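Local coordinates for electron transfer flavoprotein, beta subunit (Thermotoga maritima, PDB 7KOE), which binds flavin-adenine dinucleotide and probably takes part in electron transfer through that flavin, at residues N13-I18 / Y68-G73; T109-W114 / K224-D229; G115-E120 / T149-A154. All blocks are in the same frame, centred on the assembly; numbering follows the deposited sequence.

How the interactions relate
From the N terminus, strand 13-22 is laid down first, and interaction 1 closes when strand 66-72 comes in parallel beside it, after an intervening span that includes helix 47-63. Helix 105-119 follows and supplies the first segments of both remaining contacts. Its C-terminal end meets the turn after helix 143-150 in interaction 3, a short loop that lies wholly within the longer one which interaction 2 closes at residues 224-229. No loops cross. Ile-116 and Ile-119 of the helix pack on Val-15, Cys-17, Tyr-68 and Ile-70 of the sheet, while Thr-111 and Leu-112 meet Met-72 and Ile-70. Interactions 1 and 2 both touch FAD.

Interaction 1 (N13-I18 / Y68-G73); sequences NVVVCI and YVITMG. With FAD (flavin-adenine dinucleotide), chain I.
Strands 13-17 and 68-72 run parallel, their axes 4.5 Å apart at closest and turned by 29°, as neighbours in the nucleotide-binding alpha/beta sheet of this HUP-clan domain. The ladder alternates between the strands. Tyr-68 N donates a hydrogen bond to Val-14 O at 2.8 Å, lying in the carbonyl plane, and Val-16 N answers with a bond to Tyr-68 O. Ile-70 N then reaches Val-16 O from above the carbonyl plane, and Ile-18 N closes the series on Ile-70 O, nearly along the C=O axis.

Val-15, Cys-17, Tyr-68 and Ile-70 share one face of the sheet, the one that helix 105-119 packs on through Ile-116 and Ile-119. Here Ile-70 holds CG1 anti to its backbone N (chi1 -176°), which leaves CG2 between Val-15 CG1 and Cys-17 SG, 3.7 Å from each atom. On the other face Val-69 sets CG2 anti to N, and this methyl lies 3.7 Å from Ile-18 CG1. The two side chains cross obliquely, beside Leu-81 and Ala-84 of helix 78-85.

Past the last rung the strand ends separate around the adenine of FAD. Cys-17 CB packs against N3A at 3.4 Å. Met-72 makes both its hydrogen bonds to the base's other edge through its backbone: Met-72 N donates to N1A at 3.0 Å, and N6A returns a bond to Met-72 O at 2.6 Å.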
loop_
_atom_site.group_PDB
_atom_site.type_symbol
_atom_site.label_atom_id
_atom_site.label_comp_id
_atom_site.label_asym_id
_atom_site.label_seq_id
_atom_site.Cartn_x
_atom_site.Cartn_y
_atom_site.Cartn_z
ATOM N N ASN A 13 15.392 45.290 -36.862
ATOM C CA ASN A 13 15.708 44.097 -36.091
ATOM C C ASN A 13 14.604 43.902 -35.062
ATOM O O ASN A 13 14.473 44.697 -34.130
ATOM C CB ASN A 13 17.068 44.219 -35.413
ATOM C CG ASN A 13 18.192 44.368 -36.401
ATOM O OD1 ASN A 13 18.185 43.747 -37.460
ATOM N ND2 ASN A 13 19.169 45.199 -36.065
ATOM N N VAL A 14 13.814 42.858 -35.235
ATOM C CA VAL A 14 12.733 42.532 -34.318
ATOM C C VAL A 14 13.162 41.340 -33.481
ATOM O O VAL A 14 13.802 40.415 -33.986
ATOM C CB VAL A 14 11.433 42.241 -35.088
ATOM C CG1 VAL A 14 10.252 42.153 -34.147
ATOM C CG2 VAL A 14 11.197 43.306 -36.124
ATOM N N VAL A 15 12.846 41.374 -32.193
ATOM C CA VAL A 15 13.063 40.250 -31.293
ATOM C C VAL A 15 11.742 39.962 -30.601
ATOM O O VAL A 15 11.148 40.860 -29.998
ATOM C CB VAL A 15 14.176 40.544 -30.273
ATOM C CG1 VAL A 15 14.097 39.599 -29.098
ATOM C CG2 VAL A 15 15.518 40.423 -30.930
ATOM N N VAL A 16 11.269 38.728 -30.702
ATOM C CA VAL A 16 9.989 38.347 -30.128
ATOM C C VAL A 16 10.262 37.430 -28.950
ATOM O O VAL A 16 10.642 36.271 -29.132
ATOM C CB VAL A 16 9.082 37.668 -31.157
ATOM C CG1 VAL A 16 7.697 37.499 -30.593
ATOM C CG2 VAL A 16 9.043 38.478 -32.401
ATOM N N CYS A 17 10.074 37.930 -27.738
ATOM C CA CYS A 17 10.195 37.087 -26.558
ATOM C C CYS A 17 8.904 36.299 -26.400
ATOM O O CYS A 17 7.859 36.879 -26.105
ATOM C CB CYS A 17 10.482 37.934 -25.323
ATOM S SG CYS A 17 11.747 39.189 -25.572
ATOM N N ILE A 18 8.965 34.988 -26.614
ATOM C CA ILE A 18 7.813 34.117 -26.432
ATOM C C ILE A 18 8.077 33.196 -25.251
ATOM O O ILE A 18 9.219 32.951 -24.858
ATOM C CB ILE A 18 7.471 33.301 -27.696
ATOM C CG1 ILE A 18 8.492 32.190 -27.925
ATOM C CG2 ILE A 18 7.397 34.195 -28.905
ATOM C CD1 ILE A 18 8.070 31.182 -28.943
ATOM N N TYR A 68 14.186 37.723 -34.798
ATOM C CA TYR A 68 14.641 36.660 -33.920
ATOM C C TYR A 68 13.537 36.365 -32.922
ATOM O O TYR A 68 12.668 37.206 -32.686
ATOM C CB TYR A 68 15.912 37.053 -33.172
ATOM C CG TYR A 68 17.194 36.782 -33.915
ATOM C CD1 TYR A 68 17.364 37.204 -35.225
ATOM C CD2 TYR A 68 18.241 36.117 -33.297
ATOM C CE1 TYR A 68 18.537 36.960 -35.903
ATOM C CE2 TYR A 68 19.420 35.873 -33.965
ATOM C CZ TYR A 68 19.562 36.296 -35.269
ATOM O OH TYR A 68 20.734 36.053 -35.943
ATOM N N VAL A 69 13.561 35.175 -32.340
ATOM C CA VAL A 69 12.633 34.801 -31.281
ATOM C C VAL A 69 13.437 34.156 -30.161
ATOM O O VAL A 69 14.324 33.338 -30.418
ATOM C CB VAL A 69 11.493 33.902 -31.813
ATOM C CG1 VAL A 69 12.006 32.730 -32.591
ATOM C CG2 VAL A 69 10.616 33.401 -30.698
ATOM N N ILE A 70 13.182 34.578 -28.927
ATOM C CA ILE A 70 14.003 34.189 -27.790
ATOM C C ILE A 70 13.102 33.641 -26.691
ATOM O O ILE A 70 11.981 34.122 -26.490
ATOM C CB ILE A 70 14.873 35.374 -27.307
ATOM C CG1 ILE A 70 15.824 34.968 -26.184
ATOM C CG2 ILE A 70 14.032 36.567 -26.903
ATOM C CD1 ILE A 70 16.760 36.059 -25.779
ATOM N N THR A 71 13.564 32.588 -26.023
ATOM C CA THR A 71 12.837 31.991 -24.915
ATOM C C THR A 71 13.820 31.607 -23.826
ATOM O O THR A 71 14.810 30.923 -24.092
ATOM C CB THR A 71 12.048 30.756 -25.355
ATOM O OG1 THR A 71 11.215 31.096 -26.464
ATOM C CG2 THR A 71 11.171 30.245 -24.228
ATOM N N MET A 72 13.549 32.059 -22.612
ATOM C CA MET A 72 14.243 31.600 -21.417
ATOM C C MET A 72 13.320 30.592 -20.750
ATOM O O MET A 72 12.327 30.965 -20.124
ATOM C CB MET A 72 14.569 32.767 -20.493
ATOM C CG MET A 72 15.246 32.366 -19.204
ATOM S SD MET A 72 14.708 33.349 -17.800
ATOM C CE MET A 72 13.317 32.387 -17.221
ATOM N N GLY A 73 13.628 29.310 -20.905
ATOM C CA GLY A 73 12.773 28.283 -20.369
ATOM C C GLY A 73 13.464 26.952 -20.174
ATOM O O GLY A 73 14.691 26.843 -20.238
HETATM P PA FAD I . 4.479 37.561 -18.431
HETATM O O1A FAD I . 3.098 38.050 -18.161
HETATM O O2A FAD I . 5.633 38.368 -17.943
HETATM O O5B FAD I . 4.654 37.301 -19.998
HETATM C C5B FAD I . 4.632 38.450 -20.875
HETATM C C4B FAD I . 5.430 38.145 -22.117
HETATM O O4B FAD I . 6.843 38.164 -21.796
HETATM C C3B FAD I . 5.216 36.766 -22.744
HETATM O O3B FAD I . 4.080 36.743 -23.596
HETATM C C2B FAD I . 6.512 36.619 -23.544
HETATM O O2B FAD I . 6.490 37.350 -24.749
HETATM C C1B FAD I . 7.525 37.197 -22.562
HETATM N N9A FAD I . 8.058 36.193 -21.661
HETATM C C8A FAD I . 7.516 35.748 -20.489
HETATM N N7A FAD I . 8.242 34.819 -19.915
HETATM C C5A FAD I . 9.322 34.643 -20.770
HETATM C C6A FAD I . 10.445 33.797 -20.726
HETATM N N6A FAD I . 10.679 32.927 -19.750
HETATM N N1A FAD I . 11.324 33.879 -21.753
HETATM C C2A FAD I . 11.081 34.753 -22.736
HETATM N N3A FAD I . 10.065 35.597 -22.879
HETATM C C4A FAD I . 9.213 35.488 -21.850
HETATM N N1 FAD I . 6.863 36.019 -11.129
HETATM C C2 FAD I . 6.744 37.293 -10.702
HETATM O O2 FAD I . 7.568 38.145 -11.023
HETATM N N3 FAD I . 5.720 37.692 -9.911
HETATM C C4 FAD I . 4.744 36.823 -9.495
HETATM O O4 FAD I . 3.838 37.225 -8.783
HETATM C C4X FAD I . 4.831 35.488 -9.913
HETATM N N5 FAD I . 3.909 34.649 -9.523
HETATM C C5X FAD I . 4.022 33.351 -9.944
HETATM C C6 FAD I . 3.042 32.431 -9.532
HETATM C C7 FAD I . 3.092 31.114 -9.913
HETATM C C7M FAD I . 2.026 30.154 -9.451
HETATM C C8 FAD I . 4.148 30.670 -10.742
HETATM C C8M FAD I . 4.222 29.229 -11.175
HETATM C C9 FAD I . 5.113 31.562 -11.156
HETATM C C9A FAD I . 5.073 32.911 -10.769
HETATM N N10 FAD I . 6.032 33.837 -11.166
HETATM C C10 FAD I . 5.949 35.151 -10.754
HETATM C "C1'" FAD I . 7.147 33.411 -12.031
HETATM C "C2'" FAD I . 7.173 34.167 -13.344
HETATM O "O2'" FAD I . 6.168 33.664 -14.210
HETATM C "C3'" FAD I . 8.530 34.028 -14.038
HETATM O "O3'" FAD I . 9.459 34.896 -13.404
HETATM C "C4'" FAD I . 8.481 34.329 -15.537
HETATM O "O4'" FAD I . 9.782 34.682 -16.012
HETATM C "C5'" FAD I . 7.516 35.442 -15.872
HETATM O "O5'" FAD I . 6.364 34.892 -16.561
HETATM P P FAD I . 4.936 35.581 -16.353
HETATM O O1P FAD I . 3.947 34.548 -15.933
HETATM O O2P FAD I . 5.134 36.768 -15.476
HETATM O O3P FAD I . 4.610 36.084 -17.835
#

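Interaction 2 (T109-W114 / K224-D229); sequences TYTLYW and KDLGLD. With FAD (flavin-adenine dinucleotide), chain I.
Helix 105-119 of the flavin-binding alpha/beta domain turns one flank to the short helix 223-226 and the chain that leaves it, and between the two segments the contact is packing alone. Just before it, Asp-225 O accepts a hydrogen bond from Lys-118 NZ, one turn further along the long helix. Leu-226 is the first residue to reach segment 109-114. Its side chain points at the helix, with CD2 3.5 Å from the backbone O of Trp-114 and CD1 beside Thr-111 CG2.

Gly-227 then ends the short helix with a positive phi of 89°, where a CB would jam against the carbonyl O of Leu-226. Beyond it Leu-228, like Leu-226, points toward helix 105-119. Leu-228 holds CG in the crowded position between backbone N and carbonyl carbon (chi1 39°), so that CD2 lies 4.0 Å from Trp-114 CB and 4.2 Å from Thr-111 CA. Its CB touches Tyr-110 CE2 at 3.8 Å. The two aromatics also pack on each other: Trp-114 CD1 stands 3.4 Å above one face of the Tyr-110 ring, toward its rim. Asp-229 closes the walk at the ring's edge, its N 3.6 Å from Tyr-110 OH, while its OD2 turns to the backbone N of Lys-231. Lys-232 makes a cation-pi contact with the same tyrosine.

On the helix side turned from all this, Leu-112 meets the adenine of FAD, its CD1 3.5 Å from N3A.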
loop_
_atom_site.group_PDB
_atom_site.type_symbol
_atom_site.label_atom_id
_atom_site.label_comp_id
_atom_site.label_asym_id
_atom_site.label_seq_id
_atom_site.Cartn_x
_atom_site.Cartn_y
_atom_site.Cartn_z
ATOM N N THR A 109 13.693 39.000 -16.813
ATOM C CA THR A 109 14.055 40.178 -17.585
ATOM C C THR A 109 15.556 40.413 -17.584
ATOM O O THR A 109 16.104 40.862 -18.593
ATOM C CB THR A 109 13.332 41.397 -17.036
ATOM O OG1 THR A 109 11.971 41.051 -16.760
ATOM C CG2 THR A 109 13.347 42.486 -18.039
ATOM N N TYR A 110 16.237 40.089 -16.483
ATOM C CA TYR A 110 17.691 40.202 -16.459
ATOM C C TYR A 110 18.335 39.185 -17.389
ATOM O O TYR A 110 19.342 39.481 -18.041
ATOM C CB TYR A 110 18.211 40.028 -15.037
ATOM C CG TYR A 110 19.707 40.180 -14.930
ATOM C CD1 TYR A 110 20.315 41.403 -15.162
ATOM C CD2 TYR A 110 20.508 39.101 -14.604
ATOM C CE1 TYR A 110 21.679 41.549 -15.067
ATOM C CE2 TYR A 110 21.875 39.234 -14.511
ATOM C CZ TYR A 110 22.455 40.459 -14.743
ATOM O OH TYR A 110 23.818 40.597 -14.648
ATOM N N THR A 111 17.760 37.985 -17.469
ATOM C CA THR A 111 18.232 37.000 -18.434
ATOM C C THR A 111 17.866 37.406 -19.852
ATOM O O THR A 111 18.673 37.259 -20.776
ATOM C CB THR A 111 17.646 35.632 -18.108
ATOM O OG1 THR A 111 17.768 35.381 -16.704
ATOM C CG2 THR A 111 18.374 34.558 -18.867
ATOM N N LEU A 112 16.654 37.930 -20.041
ATOM C CA LEU A 112 16.220 38.325 -21.373
ATOM C C LEU A 112 16.924 39.585 -21.848
ATOM O O LEU A 112 17.128 39.744 -23.052
ATOM C CB LEU A 112 14.711 38.537 -21.403
ATOM C CG LEU A 112 13.829 37.296 -21.419
ATOM C CD1 LEU A 112 12.388 37.722 -21.416
ATOM C CD2 LEU A 112 14.133 36.449 -22.627
ATOM N N TYR A 113 17.285 40.494 -20.936
ATOM C CA TYR A 113 18.067 41.658 -21.346
ATOM C C TYR A 113 19.445 41.240 -21.828
ATOM O O TYR A 113 19.912 41.719 -22.863
ATOM C CB TYR A 113 18.191 42.670 -20.207
ATOM C CG TYR A 113 19.210 43.755 -20.461
ATOM C CD1 TYR A 113 19.044 44.657 -21.500
ATOM C CD2 TYR A 113 20.336 43.877 -19.662
ATOM C CE1 TYR A 113 19.973 45.646 -21.740
ATOM C CE2 TYR A 113 21.271 44.866 -19.894
ATOM C CZ TYR A 113 21.082 45.747 -20.935
ATOM O OH TYR A 113 22.006 46.737 -21.173
ATOM N N TRP A 114 20.095 40.323 -21.114
ATOM C CA TRP A 114 21.382 39.826 -21.570
ATOM C C TRP A 114 21.249 38.789 -22.669
ATOM O O TRP A 114 22.235 38.501 -23.355
ATOM C CB TRP A 114 22.175 39.255 -20.396
ATOM C CG TRP A 114 22.811 40.326 -19.584
ATOM C CD1 TRP A 114 22.488 40.689 -18.316
ATOM C CD2 TRP A 114 23.868 41.202 -19.997
ATOM N NE1 TRP A 114 23.282 41.727 -17.904
ATOM C CE2 TRP A 114 24.138 42.061 -18.919
ATOM C CE3 TRP A 114 24.616 41.337 -21.171
ATOM C CZ2 TRP A 114 25.123 43.041 -18.976
ATOM C CZ3 TRP A 114 25.589 42.310 -21.227
ATOM C CH2 TRP A 114 25.836 43.150 -20.137
ATOM N N LYS A 224 26.940 30.848 -19.001
ATOM C CA LYS A 224 28.300 31.211 -19.374
ATOM C C LYS A 224 28.336 31.910 -20.727
ATOM O O LYS A 224 29.195 32.768 -20.959
ATOM C CB LYS A 224 29.182 29.958 -19.378
ATOM C CG LYS A 224 30.649 30.190 -19.713
ATOM C CD LYS A 224 31.334 31.031 -18.649
ATOM C CE LYS A 224 32.820 31.171 -18.929
ATOM N NZ LYS A 224 33.068 31.963 -20.164
ATOM N N ASP A 225 27.390 31.581 -21.612
ATOM C CA ASP A 225 27.356 32.176 -22.943
ATOM C C ASP A 225 27.002 33.655 -22.900
ATOM O O ASP A 225 27.482 34.429 -23.734
ATOM C CB ASP A 225 26.355 31.430 -23.821
ATOM C CG ASP A 225 26.781 30.012 -24.113
ATOM O OD1 ASP A 225 27.763 29.829 -24.862
ATOM O OD2 ASP A 225 26.139 29.078 -23.592
ATOM N N LEU A 226 26.176 34.067 -21.944
ATOM C CA LEU A 226 25.721 35.448 -21.886
ATOM C C LEU A 226 26.662 36.351 -21.106
ATOM O O LEU A 226 26.766 37.542 -21.420
ATOM C CB LEU A 226 24.319 35.502 -21.279
ATOM C CG LEU A 226 23.322 34.592 -21.993
ATOM C CD1 LEU A 226 22.018 34.506 -21.236
ATOM C CD2 LEU A 226 23.086 35.093 -23.401
ATOM N N GLY A 227 27.359 35.815 -20.109
ATOM C CA GLY A 227 28.278 36.603 -19.315
ATOM C C GLY A 227 27.668 37.276 -18.109
ATOM O O GLY A 227 28.316 38.139 -17.508
ATOM N N LEU A 228 26.448 36.910 -17.739
ATOM C CA LEU A 228 25.736 37.533 -16.636
ATOM C C LEU A 228 26.216 37.001 -15.285
ATOM O O LEU A 228 27.052 36.098 -15.197
ATOM C CB LEU A 228 24.233 37.336 -16.830
ATOM C CG LEU A 228 23.752 35.988 -17.387
ATOM C CD1 LEU A 228 23.783 34.829 -16.402
ATOM C CD2 LEU A 228 22.343 36.169 -17.926
ATOM N N ASP A 229 25.664 37.578 -14.221
ATOM C CA ASP A 229 25.961 37.126 -12.871
ATOM C C ASP A 229 25.317 35.760 -12.631
ATOM O O ASP A 229 24.166 35.541 -13.024
ATOM C CB ASP A 229 25.440 38.150 -11.858
ATOM C CG ASP A 229 25.606 37.701 -10.417
ATOM O OD1 ASP A 229 26.639 38.039 -9.801
ATOM O OD2 ASP A 229 24.690 37.034 -9.888
HETATM P PA FAD I . 4.479 37.561 -18.431
HETATM O O1A FAD I . 3.098 38.050 -18.161
HETATM O O2A FAD I . 5.633 38.368 -17.943
HETATM O O5B FAD I . 4.654 37.301 -19.998
HETATM C C5B FAD I . 4.632 38.450 -20.875
HETATM C C4B FAD I . 5.430 38.145 -22.117
HETATM O O4B FAD I . 6.843 38.164 -21.796
HETATM C C3B FAD I . 5.216 36.766 -22.744
HETATM O O3B FAD I . 4.080 36.743 -23.596
HETATM C C2B FAD I . 6.512 36.619 -23.544
HETATM O O2B FAD I . 6.490 37.350 -24.749
HETATM C C1B FAD I . 7.525 37.197 -22.562
HETATM N N9A FAD I . 8.058 36.193 -21.661
HETATM C C8A FAD I . 7.516 35.748 -20.489
HETATM N N7A FAD I . 8.242 34.819 -19.915
HETATM C C5A FAD I . 9.322 34.643 -20.770
HETATM C C6A FAD I . 10.445 33.797 -20.726
HETATM N N6A FAD I . 10.679 32.927 -19.750
HETATM N N1A FAD I . 11.324 33.879 -21.753
HETATM C C2A FAD I . 11.081 34.753 -22.736
HETATM N N3A FAD I . 10.065 35.597 -22.879
HETATM C C4A FAD I . 9.213 35.488 -21.850
HETATM N N1 FAD I . 6.863 36.019 -11.129
HETATM C C2 FAD I . 6.744 37.293 -10.702
HETATM O O2 FAD I . 7.568 38.145 -11.023
HETATM N N3 FAD I . 5.720 37.692 -9.911
HETATM C C4 FAD I . 4.744 36.823 -9.495
HETATM O O4 FAD I . 3.838 37.225 -8.783
HETATM C C4X FAD I . 4.831 35.488 -9.913
HETATM N N5 FAD I . 3.909 34.649 -9.523
HETATM C C5X FAD I . 4.022 33.351 -9.944
HETATM C C6 FAD I . 3.042 32.431 -9.532
HETATM C C7 FAD I . 3.092 31.114 -9.913
HETATM C C7M FAD I . 2.026 30.154 -9.451
HETATM C C8 FAD I . 4.148 30.670 -10.742
HETATM C C8M FAD I . 4.222 29.229 -11.175
HETATM C C9 FAD I . 5.113 31.562 -11.156
HETATM C C9A FAD I . 5.073 32.911 -10.769
HETATM N N10 FAD I . 6.032 33.837 -11.166
HETATM C C10 FAD I . 5.949 35.151 -10.754
HETATM C "C1'" FAD I . 7.147 33.411 -12.031
HETATM C "C2'" FAD I . 7.173 34.167 -13.344
HETATM O "O2'" FAD I . 6.168 33.664 -14.210
HETATM C "C3'" FAD I . 8.530 34.028 -14.038
HETATM O "O3'" FAD I . 9.459 34.896 -13.404
HETATM C "C4'" FAD I . 8.481 34.329 -15.537
HETATM O "O4'" FAD I . 9.782 34.682 -16.012
HETATM C "C5'" FAD I . 7.516 35.442 -15.872
HETATM O "O5'" FAD I . 6.364 34.892 -16.561
HETATM P P FAD I . 4.936 35.581 -16.353
HETATM O O1P FAD I . 3.947 34.548 -15.933
HETATM O O2P FAD I . 5.134 36.768 -15.476
HETATM O O3P FAD I . 4.610 36.084 -17.835
#

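Interaction 3 (G115-E120 / T149-A154); sequences GIKKIE and TRFGYA
The ring of Phe-151 meets segment 115-120 by its edge: Ile-116 CB lies near the ring plane, 3.6 Å from Phe-151 CZ, and Glu-120 OE2 is also near that plane, 3.3 Å from Phe-151 CE1. The Tyr-153 ring, in turn, has Phe-151 CB over the centre of one face, 3.3 Å above its plane. Glu-120 and Phe-151 come tip to tip, carboxylate and ring planes 32° apart, so the carboxylate oxygen faces ring C-H groups, whose slight positive charge would probably suit it. Lys-117 bends at chi2 and brings CE to within 4.2 Å of Phe-151 CE1, its NZ making a long salt bridge to Glu-120 OE2.

Phe-151 sits where helix 143-150 gives way to a Schellman motif, with Gly-152 as its C-prime residue at positive phi, and the turn leads into strand 154-162. Just before it, Thr-149 and Arg-150 pack respectively on Met-111 and Glu-117 of the neighbouring electron transfer flavoprotein chain. An alanine at Phe-151 would probably loosen this turn from helix 105-119, since the ring's contacts with Ile-116 and its edge-to-face pairing with Tyr-113 would go. Tyr-153 OH hydrogen-bonds Lys-125 NZ.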
loop_
_atom_site.group_PDB
_atom_site.type_symbol
_atom_site.label_atom_id
_atom_site.label_comp_id
_atom_site.label_asym_id
_atom_site.label_seq_id
_atom_site.Cartn_x
_atom_site.Cartn_y
_atom_site.Cartn_z
ATOM N N GLY A 115 20.055 38.227 -22.858
ATOM C CA GLY A 115 19.830 37.379 -24.014
ATOM C C GLY A 115 19.692 38.182 -25.290
ATOM O O GLY A 115 20.253 37.819 -26.325
ATOM N N ILE A 116 18.951 39.290 -25.233
ATOM C CA ILE A 116 18.793 40.147 -26.402
ATOM C C ILE A 116 20.068 40.952 -26.645
ATOM O O ILE A 116 20.388 41.289 -27.792
ATOM C CB ILE A 116 17.542 41.030 -26.221
ATOM C CG1 ILE A 116 16.296 40.162 -26.122
ATOM C CG2 ILE A 116 17.311 41.961 -27.384
ATOM C CD1 ILE A 116 15.099 40.891 -25.596
ATOM N N LYS A 117 20.846 41.219 -25.592
ATOM C CA LYS A 117 22.112 41.928 -25.768
ATOM C C LYS A 117 23.133 41.094 -26.528
ATOM O O LYS A 117 23.995 41.654 -27.212
ATOM C CB LYS A 117 22.684 42.344 -24.416
ATOM C CG LYS A 117 22.276 43.737 -23.975
ATOM C CD LYS A 117 22.794 44.789 -24.934
ATOM C CE LYS A 117 22.287 46.169 -24.561
ATOM N NZ LYS A 117 22.818 47.213 -25.478
ATOM N N LYS A 118 23.055 39.764 -26.431
ATOM C CA LYS A 118 23.909 38.924 -27.261
ATOM C C LYS A 118 23.377 38.815 -28.685
ATOM O O LYS A 118 24.163 38.651 -29.624
ATOM C CB LYS A 118 24.061 37.538 -26.634
ATOM C CG LYS A 118 25.209 36.737 -27.219
ATOM C CD LYS A 118 25.654 35.606 -26.324
ATOM C CE LYS A 118 26.831 34.883 -26.955
ATOM N NZ LYS A 118 27.366 33.801 -26.093
ATOM N N ILE A 119 22.056 38.910 -28.860
ATOM C CA ILE A 119 21.474 39.022 -30.194
ATOM C C ILE A 119 21.907 40.327 -30.845
ATOM O O ILE A 119 22.169 40.371 -32.054
ATOM C CB ILE A 119 19.940 38.896 -30.103
ATOM C CG1 ILE A 119 19.548 37.532 -29.541
ATOM C CG2 ILE A 119 19.282 39.078 -31.449
ATOM C CD1 ILE A 119 18.057 37.357 -29.354
ATOM N N GLU A 120 22.046 41.394 -30.050
ATOM C CA GLU A 120 22.537 42.673 -30.552
ATOM C C GLU A 120 23.983 42.607 -31.022
ATOM O O GLU A 120 24.387 43.430 -31.848
ATOM C CB GLU A 120 22.403 43.751 -29.479
ATOM C CG GLU A 120 20.980 44.209 -29.232
ATOM C CD GLU A 120 20.906 45.555 -28.542
ATOM O OE1 GLU A 120 21.494 46.525 -29.061
ATOM O OE2 GLU A 120 20.260 45.645 -27.479
ATOM N N THR A 149 12.459 48.813 -19.695
ATOM C CA THR A 149 13.184 49.613 -18.725
ATOM C C THR A 149 14.672 49.280 -18.723
ATOM O O THR A 149 15.505 50.178 -18.546
ATOM C CB THR A 149 12.557 49.394 -17.349
ATOM O OG1 THR A 149 11.174 49.756 -17.398
ATOM C CG2 THR A 149 13.226 50.215 -16.286
ATOM N N ARG A 150 15.015 48.007 -18.946
ATOM C CA ARG A 150 16.416 47.605 -19.063
ATOM C C ARG A 150 17.077 48.260 -20.266
ATOM O O ARG A 150 18.182 48.805 -20.166
ATOM C CB ARG A 150 16.518 46.086 -19.188
ATOM C CG ARG A 150 15.748 45.311 -18.159
ATOM C CD ARG A 150 16.381 45.447 -16.807
ATOM N NE ARG A 150 15.927 44.418 -15.883
ATOM C CZ ARG A 150 16.747 43.653 -15.179
ATOM N NH1 ARG A 150 18.054 43.810 -15.292
ATOM N NH2 ARG A 150 16.261 42.742 -14.355
ATOM N N PHE A 151 16.415 48.211 -21.416
ATOM C CA PHE A 151 16.948 48.846 -22.606
ATOM C C PHE A 151 16.727 50.346 -22.607
ATOM O O PHE A 151 17.410 51.058 -23.352
ATOM C CB PHE A 151 16.306 48.243 -23.851
ATOM C CG PHE A 151 16.694 46.826 -24.099
ATOM C CD1 PHE A 151 17.883 46.524 -24.735
ATOM C CD2 PHE A 151 15.872 45.795 -23.695
ATOM C CE1 PHE A 151 18.240 45.219 -24.958
ATOM C CE2 PHE A 151 16.222 44.492 -23.915
ATOM C CZ PHE A 151 17.407 44.205 -24.547
ATOM N N GLY A 152 15.809 50.841 -21.786
ATOM C CA GLY A 152 15.420 52.233 -21.871
ATOM C C GLY A 152 14.651 52.518 -23.139
ATOM O O GLY A 152 14.899 53.535 -23.798
ATOM N N TYR A 153 13.733 51.633 -23.505
ATOM C CA TYR A 153 12.971 51.757 -24.735
ATOM C C TYR A 153 11.569 52.266 -24.433
ATOM O O TYR A 153 11.108 52.252 -23.290
ATOM C CB TYR A 153 12.885 50.414 -25.463
ATOM C CG TYR A 153 14.156 49.950 -26.147
ATOM C CD1 TYR A 153 15.283 50.760 -26.207
ATOM C CD2 TYR A 153 14.217 48.697 -26.742
ATOM C CE1 TYR A 153 16.439 50.329 -26.824
ATOM C CE2 TYR A 153 15.364 48.260 -27.367
ATOM C CZ TYR A 153 16.472 49.078 -27.403
ATOM O OH TYR A 153 17.618 48.646 -28.026
ATOM N N ALA A 154 10.892 52.716 -25.481
ATOM C CA ALA A 154 9.517 53.171 -25.352
ATOM C C ALA A 154 8.595 51.975 -25.167
ATOM O O ALA A 154 8.557 51.078 -26.010
ATOM C CB ALA A 154 9.115 53.968 -26.586
#